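MdcA (Pseudomonas aeruginosa, PDB 5VIT) is the alpha subunit of malonate decarboxylase and probably acts as the transferase that exchanges acetyl for malonyl on the acyl carrier protein. Local coordinates at residues R36-I47 with F65-D74; V88-E98 with P112-L120. All coordinates share one frame; numbering follows the deposited sequence.

How the contacts relate
Both contacts lie in the same half of the chain, on the parallel sheet that contains strands 52-55, 81-85, 102-107 and 127-131, and they follow in series along the sequence with centres about 19 Å apart. In sequence, strand 52-55 comes between the helices of contact 1, and strand 102-107 between those of contact 2. Strand 81-85 joins the two contacts, linking helix 64-70 to helix 91-98. Those two helices also touch: Ser67 OG lies 2.7 Å from Glu92 OE1, a probable hydrogen bond, and Leu70 packs on Leu96. Four successive helices are thereby tied together beside an alpha/beta sheet, in a chain whose family is grouped with the Rossmann-like folds.

Contact 1 of 2, residues R36-I47 with F65-D74; sequences REGLVAALEALI and FLSRSLARVD
Leu39 reaches across from helix 39-46 and lays CD2 over one face of the Phe65 ring, a CH-pi contact 3.8 Å from the centroid. Leu39 CD2 also meets Leu66 CD2 and lies 3.3 Å from Ser69 OG. A small serine suits this place because the backbones come close here, Val40 CA and Ser69 CA being 5.7 Å apart. Ser69 OG turns back to Phe65 O, donating from above the carbonyl plane, while Ser69 N reaches that oxygen from the opposite face. Leu43, one turn after Leu39, sets CD1 against the backbone of Leu70, 3.6 Å from its N.

The two helices cross at -76° on a parallel alpha/beta sheet, with strand 52-55 between them in sequence; on the sheet side, Leu39 and Phe65 pack on Val214, and Leu66 and Leu70 on Leu151. Facing the turn after helix 64-70, Val40 CG1 touches Val73 lightly and Glu44 CG, one turn on, lies closer to it. With CG anti to the carbonyl carbon (chi1 -64°) and the chain extended beyond it, Glu44 carries OE1 past Val73 to Asp74 N, 2.7 Å away. The bond is almost straight at 175°, so a carboxylate oxygen takes up the backbone N-H just past the turn 70-73. At the exposed margin, Arg36 CG comes to 3.5 Å from Phe65 CZ, while Arg36 NH1 is held by Glu215 O.

Contact 2 of 2, residues V88-E98 with P112-L120; sequences VGRPEHLDLFE and PQSLRIGQL
Arg116 extends across from helix 114-122 and ends among Pro91, Leu94, Asp95 and Glu98, a knob in a hole formed by one side of helix 91-98. Its CG stands anti to the backbone N (chi1 -170°), and the straight chain from there to NE is long enough to bring the guanidinium to the far helix. Arg116 NH2 forms a salt bridge with Asp95 OD1 at 2.8 Å, on the anti side but tilted out of the carboxylate plane, and a weak one with Glu98 OE1 at 3.2 Å. Arg116 NH1 donates to a lone pair of Pro91 O in the carbonyl plane, a bent bond of 142°; that oxygen also accepts from Asp95 N. Leu94 CB against one face of the guanidinium limits its tilt, and the three acceptors round its edge limit its rotation. The carboxylates probably balance its charge on this more open side, where Glu98 is exposed.

The helices run nearly parallel, 7° apart, as befits consecutive beta-alpha-beta crossovers: helix 91-98, strand 102-107, helix 114-122. Their tight part centres on Leu94. Leu94 CD1 meets Ile117 CG1 and Arg116 CG, each at 3.6 Å, while Leu94 CB rests against Leu120 CD1. Phe97 adds a looser touch to Leu120 through CB, and its ring leads away toward Met83 and Leu105 of the sheet. Where the helices begin, the aliphatic part of Gln113 packs on Leu94 CD1 and Val88 O. Beside it a water donates to Val88 O at 2.9 Å and weakly accepts from Gln113 N. Pro112 CG approaches Gly89 O to 3.8 Å, a light contact on the exposed side.

Contact 1 of 2, residues R36-I47 with F65-D74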
# COMPACT_ATOMS: atom_id res chain seq x y z
N ARG A 36 33.40 -46.81 -22.27
CA ARG A 36 32.16 -46.22 -22.73
C ARG A 36 31.29 -47.23 -23.50
O ARG A 36 30.07 -47.11 -23.53
CB ARG A 36 32.47 -44.99 -23.59
CG ARG A 36 31.29 -44.37 -24.30
CD ARG A 36 31.68 -43.06 -24.96
NE ARG A 36 32.86 -43.19 -25.80
CZ ARG A 36 34.06 -42.69 -25.51
NH1 ARG A 36 34.24 -42.00 -24.38
NH2 ARG A 36 35.07 -42.87 -26.34
N GLU A 37 31.93 -48.23 -24.10
CA GLU A 37 31.22 -49.23 -24.91
C GLU A 37 30.41 -50.21 -24.05
O GLU A 37 29.33 -50.65 -24.45
CB GLU A 37 32.21 -49.98 -25.81
CG GLU A 37 31.78 -51.39 -26.24
CD GLU A 37 32.23 -52.49 -25.26
OE1 GLU A 37 33.11 -52.21 -24.41
OE2 GLU A 37 31.70 -53.62 -25.34
N GLY A 38 30.93 -50.57 -22.88
CA GLY A 38 30.24 -51.54 -22.05
C GLY A 38 29.55 -50.94 -20.83
O GLY A 38 29.31 -51.65 -19.85
N LEU A 39 29.23 -49.64 -20.89
CA LEU A 39 28.63 -48.97 -19.73
C LEU A 39 27.27 -49.58 -19.40
O LEU A 39 26.97 -49.81 -18.23
CB LEU A 39 28.47 -47.46 -19.98
CG LEU A 39 27.89 -46.65 -18.81
CD1 LEU A 39 28.82 -46.68 -17.61
CD2 LEU A 39 27.60 -45.21 -19.21
N VAL A 40 26.48 -49.87 -20.43
CA VAL A 40 25.17 -50.47 -20.22
C VAL A 40 25.29 -51.84 -19.54
O VAL A 40 24.49 -52.19 -18.67
CB VAL A 40 24.40 -50.62 -21.55
CG1 VAL A 40 23.09 -51.35 -21.35
CG2 VAL A 40 24.14 -49.24 -22.15
N ALA A 41 26.30 -52.60 -19.93
CA ALA A 41 26.58 -53.88 -19.29
C ALA A 41 27.03 -53.65 -17.86
O ALA A 41 26.63 -54.38 -16.95
CB ALA A 41 27.65 -54.64 -20.07
N ALA A 42 27.87 -52.64 -17.66
CA ALA A 42 28.34 -52.29 -16.33
C ALA A 42 27.17 -51.91 -15.42
O ALA A 42 27.13 -52.33 -14.27
CB ALA A 42 29.35 -51.16 -16.40
N LEU A 43 26.22 -51.15 -15.94
CA LEU A 43 25.10 -50.68 -15.13
C LEU A 43 24.20 -51.83 -14.70
O LEU A 43 23.63 -51.79 -13.61
CB LEU A 43 24.29 -49.64 -15.90
CG LEU A 43 24.93 -48.29 -16.24
CD1 LEU A 43 23.91 -47.42 -16.94
CD2 LEU A 43 25.47 -47.59 -15.01
N GLU A 44 24.07 -52.85 -15.54
CA GLU A 44 23.26 -54.04 -15.21
C GLU A 44 24.00 -54.97 -14.23
O GLU A 44 23.38 -55.78 -13.54
CB GLU A 44 22.89 -54.81 -16.49
CG GLU A 44 21.99 -54.02 -17.45
CD GLU A 44 21.70 -54.75 -18.76
OE1 GLU A 44 20.73 -54.38 -19.46
OE2 GLU A 44 22.43 -55.71 -19.08
N ALA A 45 25.32 -54.84 -14.17
CA ALA A 45 26.09 -55.56 -13.16
C ALA A 45 26.11 -54.84 -11.81
O ALA A 45 25.92 -55.47 -10.77
CB ALA A 45 27.51 -55.78 -13.64
N LEU A 46 26.35 -53.53 -11.83
CA LEU A 46 26.59 -52.78 -10.60
C LEU A 46 25.33 -52.41 -9.82
O LEU A 46 25.37 -52.22 -8.61
CB LEU A 46 27.38 -51.51 -10.91
CG LEU A 46 28.78 -51.76 -11.47
CD1 LEU A 46 29.41 -50.44 -11.83
CD2 LEU A 46 29.63 -52.51 -10.44
N ILE A 47 24.21 -52.30 -10.52
CA ILE A 47 22.93 -51.98 -9.90
C ILE A 47 22.10 -53.24 -9.79
O ILE A 47 22.18 -54.12 -10.65
CB ILE A 47 22.18 -50.93 -10.72
CG1 ILE A 47 23.02 -49.65 -10.82
CG2 ILE A 47 20.82 -50.65 -10.12
CD1 ILE A 47 22.55 -48.68 -11.90
N PHE A 65 24.69 -38.82 -20.05
CA PHE A 65 25.23 -40.04 -20.62
C PHE A 65 24.80 -41.23 -19.76
O PHE A 65 24.25 -42.21 -20.27
CB PHE A 65 26.76 -39.98 -20.74
CG PHE A 65 27.37 -41.24 -21.29
CD1 PHE A 65 26.77 -41.91 -22.35
CD2 PHE A 65 28.54 -41.75 -20.76
CE1 PHE A 65 27.33 -43.07 -22.86
CE2 PHE A 65 29.12 -42.90 -21.27
CZ PHE A 65 28.51 -43.57 -22.32
N LEU A 66 25.03 -41.13 -18.45
CA LEU A 66 24.57 -42.14 -17.50
C LEU A 66 23.05 -42.30 -17.56
O LEU A 66 22.52 -43.41 -17.49
CB LEU A 66 24.99 -41.76 -16.08
CG LEU A 66 26.50 -41.71 -15.84
CD1 LEU A 66 26.80 -41.49 -14.36
CD2 LEU A 66 27.16 -42.98 -16.36
N SER A 67 22.36 -41.18 -17.69
CA SER A 67 20.92 -41.18 -17.77
C SER A 67 20.40 -41.90 -19.03
O SER A 67 19.47 -42.70 -18.96
CB SER A 67 20.41 -39.73 -17.74
OG SER A 67 19.01 -39.70 -17.84
N ARG A 68 20.99 -41.60 -20.19
CA ARG A 68 20.59 -42.27 -21.42
C ARG A 68 21.01 -43.74 -21.42
O ARG A 68 20.31 -44.60 -21.95
CB ARG A 68 21.17 -41.56 -22.64
CG ARG A 68 20.65 -40.15 -22.83
CD ARG A 68 21.27 -39.52 -24.05
NE ARG A 68 22.73 -39.67 -24.06
CZ ARG A 68 23.56 -38.69 -23.75
NH1 ARG A 68 23.05 -37.51 -23.43
NH2 ARG A 68 24.87 -38.87 -23.79
N SER A 69 22.17 -44.02 -20.82
CA SER A 69 22.66 -45.39 -20.77
C SER A 69 21.81 -46.27 -19.85
O SER A 69 21.62 -47.45 -20.12
CB SER A 69 24.11 -45.42 -20.30
OG SER A 69 24.91 -44.54 -21.06
N LEU A 70 21.30 -45.69 -18.76
CA LEU A 70 20.41 -46.42 -17.85
C LEU A 70 19.11 -46.78 -18.56
O LEU A 70 18.54 -47.85 -18.33
CB LEU A 70 20.12 -45.60 -16.58
CG LEU A 70 19.30 -46.22 -15.44
CD1 LEU A 70 19.96 -47.48 -14.94
CD2 LEU A 70 19.13 -45.23 -14.27
N ALA A 71 18.64 -45.89 -19.43
CA ALA A 71 17.37 -46.11 -20.12
C ALA A 71 17.47 -47.21 -21.19
O ALA A 71 16.46 -47.66 -21.71
CB ALA A 71 16.88 -44.81 -20.73
N ARG A 72 18.70 -47.62 -21.51
CA ARG A 72 18.94 -48.66 -22.52
C ARG A 72 19.18 -50.00 -21.86
O ARG A 72 19.73 -50.92 -22.46
CB ARG A 72 20.14 -48.29 -23.39
CG ARG A 72 20.01 -46.98 -24.13
CD ARG A 72 21.28 -46.66 -24.92
NE ARG A 72 21.29 -47.31 -26.23
CZ ARG A 72 21.96 -48.43 -26.51
NH1 ARG A 72 22.69 -49.03 -25.58
NH2 ARG A 72 21.90 -48.95 -27.73
N VAL A 73 18.78 -50.11 -20.60
CA VAL A 73 19.03 -51.30 -19.81
C VAL A 73 17.89 -52.31 -19.98
O VAL A 73 16.75 -51.91 -20.23
CB VAL A 73 19.25 -50.92 -18.31
CG1 VAL A 73 18.92 -52.05 -17.38
CG2 VAL A 73 20.68 -50.43 -18.08
N ASP A 74 18.21 -53.60 -19.87
CA ASP A 74 17.21 -54.66 -19.94
C ASP A 74 16.31 -54.65 -18.71
O ASP A 74 16.75 -55.01 -17.62
CB ASP A 74 17.91 -56.02 -20.09
CG ASP A 74 16.93 -57.19 -20.20
OD1 ASP A 74 15.77 -56.98 -20.59
OD2 ASP A 74 17.35 -58.34 -19.91

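Contact 2 of 2, residues V88-E98 with P112-L120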
# COMPACT_ATOMS: atom_id res chain seq x y z
N VAL A 88 13.95 -33.57 -11.94
CA VAL A 88 13.53 -34.60 -12.90
C VAL A 88 13.09 -33.94 -14.20
O VAL A 88 11.90 -33.87 -14.48
CB VAL A 88 12.35 -35.45 -12.37
CG1 VAL A 88 12.08 -36.63 -13.29
CG2 VAL A 88 12.66 -35.97 -10.99
N GLY A 89 14.06 -33.45 -14.97
CA GLY A 89 13.75 -32.64 -16.14
C GLY A 89 13.88 -33.29 -17.51
O GLY A 89 13.19 -32.89 -18.45
N ARG A 90 14.74 -34.29 -17.62
CA ARG A 90 15.08 -34.89 -18.91
C ARG A 90 14.17 -36.06 -19.29
O ARG A 90 13.74 -36.83 -18.43
CB ARG A 90 16.54 -35.33 -18.89
CG ARG A 90 17.50 -34.20 -18.52
CD ARG A 90 18.21 -33.69 -19.75
NE ARG A 90 18.87 -34.79 -20.46
CZ ARG A 90 19.42 -34.68 -21.66
NH1 ARG A 90 19.38 -33.51 -22.30
NH2 ARG A 90 19.99 -35.73 -22.24
N PRO A 91 13.85 -36.19 -20.60
CA PRO A 91 12.98 -37.27 -21.10
C PRO A 91 13.37 -38.70 -20.66
O PRO A 91 12.47 -39.48 -20.33
CB PRO A 91 13.07 -37.13 -22.63
CG PRO A 91 14.13 -36.06 -22.89
CD PRO A 91 14.17 -35.22 -21.66
N GLU A 92 14.66 -39.02 -20.64
CA GLU A 92 15.12 -40.35 -20.22
C GLU A 92 14.79 -40.65 -18.76
O GLU A 92 14.73 -41.82 -18.35
CB GLU A 92 16.63 -40.53 -20.40
CG GLU A 92 17.27 -39.66 -21.42
CD GLU A 92 17.59 -38.30 -20.87
OE1 GLU A 92 18.54 -38.18 -20.07
OE2 GLU A 92 16.87 -37.36 -21.25
N HIS A 93 14.64 -39.59 -17.97
CA HIS A 93 14.36 -39.72 -16.55
C HIS A 93 13.03 -40.43 -16.36
O HIS A 93 12.92 -41.41 -15.61
CB HIS A 93 14.36 -38.35 -15.88
CG HIS A 93 15.70 -37.67 -15.88
ND1 HIS A 93 15.85 -36.33 -15.62
CD2 HIS A 93 16.95 -38.16 -16.10
CE1 HIS A 93 17.14 -36.02 -15.67
NE2 HIS A 93 17.82 -37.11 -15.97
N LEU A 94 12.01 -39.96 -17.07
CA LEU A 94 10.70 -40.57 -16.97
C LEU A 94 10.55 -41.77 -17.91
O LEU A 94 9.68 -42.61 -17.69
CB LEU A 94 9.61 -39.54 -17.23
CG LEU A 94 9.61 -38.39 -16.22
CD1 LEU A 94 8.34 -37.58 -16.39
CD2 LEU A 94 9.73 -38.89 -14.79
N ASP A 95 11.39 -41.84 -18.94
CA ASP A 95 11.46 -43.05 -19.76
C ASP A 95 11.66 -44.29 -18.88
O ASP A 95 11.01 -45.32 -19.09
CB ASP A 95 12.58 -42.94 -20.80
CG ASP A 95 12.21 -42.02 -21.97
OD1 ASP A 95 11.00 -41.84 -22.23
OD2 ASP A 95 13.13 -41.48 -22.63
N LEU A 96 12.52 -44.16 -17.87
CA LEU A 96 12.80 -45.24 -16.92
C LEU A 96 11.54 -45.88 -16.34
O LEU A 96 11.49 -47.09 -16.09
CB LEU A 96 13.67 -44.73 -15.77
CG LEU A 96 15.08 -44.22 -16.09
CD1 LEU A 96 15.77 -43.73 -14.82
CD2 LEU A 96 15.91 -45.29 -16.76
N PHE A 97 10.52 -45.06 -16.13
CA PHE A 97 9.29 -45.52 -15.50
C PHE A 97 8.37 -46.16 -16.52
O PHE A 97 7.75 -47.20 -16.26
CB PHE A 97 8.60 -44.36 -14.77
CG PHE A 97 9.40 -43.82 -13.60
CD1 PHE A 97 10.44 -42.93 -13.81
CD2 PHE A 97 9.14 -44.25 -12.31
CE1 PHE A 97 11.19 -42.46 -12.75
CE2 PHE A 97 9.89 -43.78 -11.24
CZ PHE A 97 10.91 -42.88 -11.46
N GLU A 98 8.28 -45.54 -17.68
CA GLU A 98 7.48 -46.05 -18.78
C GLU A 98 8.04 -47.40 -19.24
O GLU A 98 7.28 -48.33 -19.51
CB GLU A 98 7.47 -45.05 -19.94
CG GLU A 98 6.19 -44.99 -20.73
CD GLU A 98 6.06 -43.68 -21.50
OE1 GLU A 98 5.67 -42.66 -20.89
OE2 GLU A 98 6.36 -43.68 -22.71
N PRO A 112 9.28 -29.04 -16.94
CA PRO A 112 8.51 -29.43 -18.14
C PRO A 112 7.71 -30.73 -17.93
O PRO A 112 6.50 -30.78 -18.21
CB PRO A 112 9.60 -29.60 -19.21
CG PRO A 112 10.87 -29.89 -18.44
CD PRO A 112 10.74 -29.10 -17.17
N GLN A 113 8.37 -31.76 -17.40
CA GLN A 113 7.78 -33.08 -17.20
C GLN A 113 6.62 -33.11 -16.20
O GLN A 113 6.18 -34.20 -15.82
CB GLN A 113 8.86 -34.06 -16.73
CG GLN A 113 10.15 -34.16 -17.56
CD GLN A 113 9.97 -34.94 -18.87
OE1 GLN A 113 10.82 -34.86 -19.77
NE2 GLN A 113 8.83 -35.62 -19.01
N SER A 114 6.13 -31.95 -15.78
CA SER A 114 5.07 -31.85 -14.76
C SER A 114 3.82 -32.65 -15.17
O SER A 114 3.24 -33.39 -14.36
CB SER A 114 4.70 -30.38 -14.49
OG SER A 114 4.18 -29.74 -15.66
N LEU A 115 3.42 -32.50 -16.44
CA LEU A 115 2.31 -33.27 -16.99
C LEU A 115 2.63 -34.77 -17.05
O LEU A 115 1.82 -35.60 -16.64
CB LEU A 115 1.95 -32.75 -18.37
CG LEU A 115 0.47 -32.79 -18.76
CD1 LEU A 115 -0.38 -31.97 -17.78
CD2 LEU A 115 0.28 -32.28 -20.18
N ARG A 116 3.81 -35.11 -17.54
CA ARG A 116 4.18 -36.50 -17.73
C ARG A 116 4.22 -37.29 -16.41
O ARG A 116 3.78 -38.45 -16.36
CB ARG A 116 5.52 -36.61 -18.46
CG ARG A 116 5.83 -38.04 -18.90
CD ARG A 116 6.81 -38.08 -20.04
NE ARG A 116 7.13 -39.46 -20.39
CZ ARG A 116 8.34 -39.88 -20.76
NH1 ARG A 116 9.35 -39.02 -20.83
NH2 ARG A 116 8.54 -41.16 -21.06
N ILE A 117 4.71 -36.67 -15.34
CA ILE A 117 4.78 -37.32 -14.04
C ILE A 117 3.38 -37.66 -13.54
O ILE A 117 3.14 -38.77 -13.08
CB ILE A 117 5.53 -36.45 -13.00
CG1 ILE A 117 7.04 -36.56 -13.23
CG2 ILE A 117 5.18 -36.89 -11.60
CD1 ILE A 117 7.87 -35.60 -12.42
N GLY A 118 2.46 -36.70 -13.67
CA GLY A 118 1.07 -36.96 -13.37
C GLY A 118 0.49 -38.08 -14.22
O GLY A 118 -0.20 -38.96 -13.72
N GLN A 119 0.81 -38.05 -15.51
CA GLN A 119 0.39 -39.09 -16.44
C GLN A 119 0.89 -40.49 -16.03
O GLN A 119 0.10 -41.44 -15.95
CB GLN A 119 0.89 -38.76 -17.86
CG GLN A 119 0.42 -39.76 -18.90
CD GLN A 119 -1.10 -39.78 -19.03
OE1 GLN A 119 -1.79 -40.64 -18.48
NE2 GLN A 119 -1.64 -38.80 -19.77
N LEU A 120 2.19 -40.60 -15.78
CA LEU A 120 2.78 -41.87 -15.36
C LEU A 120 2.23 -42.33 -14.02
O LEU A 120 2.18 -43.53 -13.74
CB LEU A 120 4.30 -41.77 -15.30
CG LEU A 120 5.02 -41.62 -16.64
CD1 LEU A 120 6.43 -41.06 -16.45
CD2 LEU A 120 5.07 -42.97 -17.37
O HOH W 1 10.14 -31.65 -15.08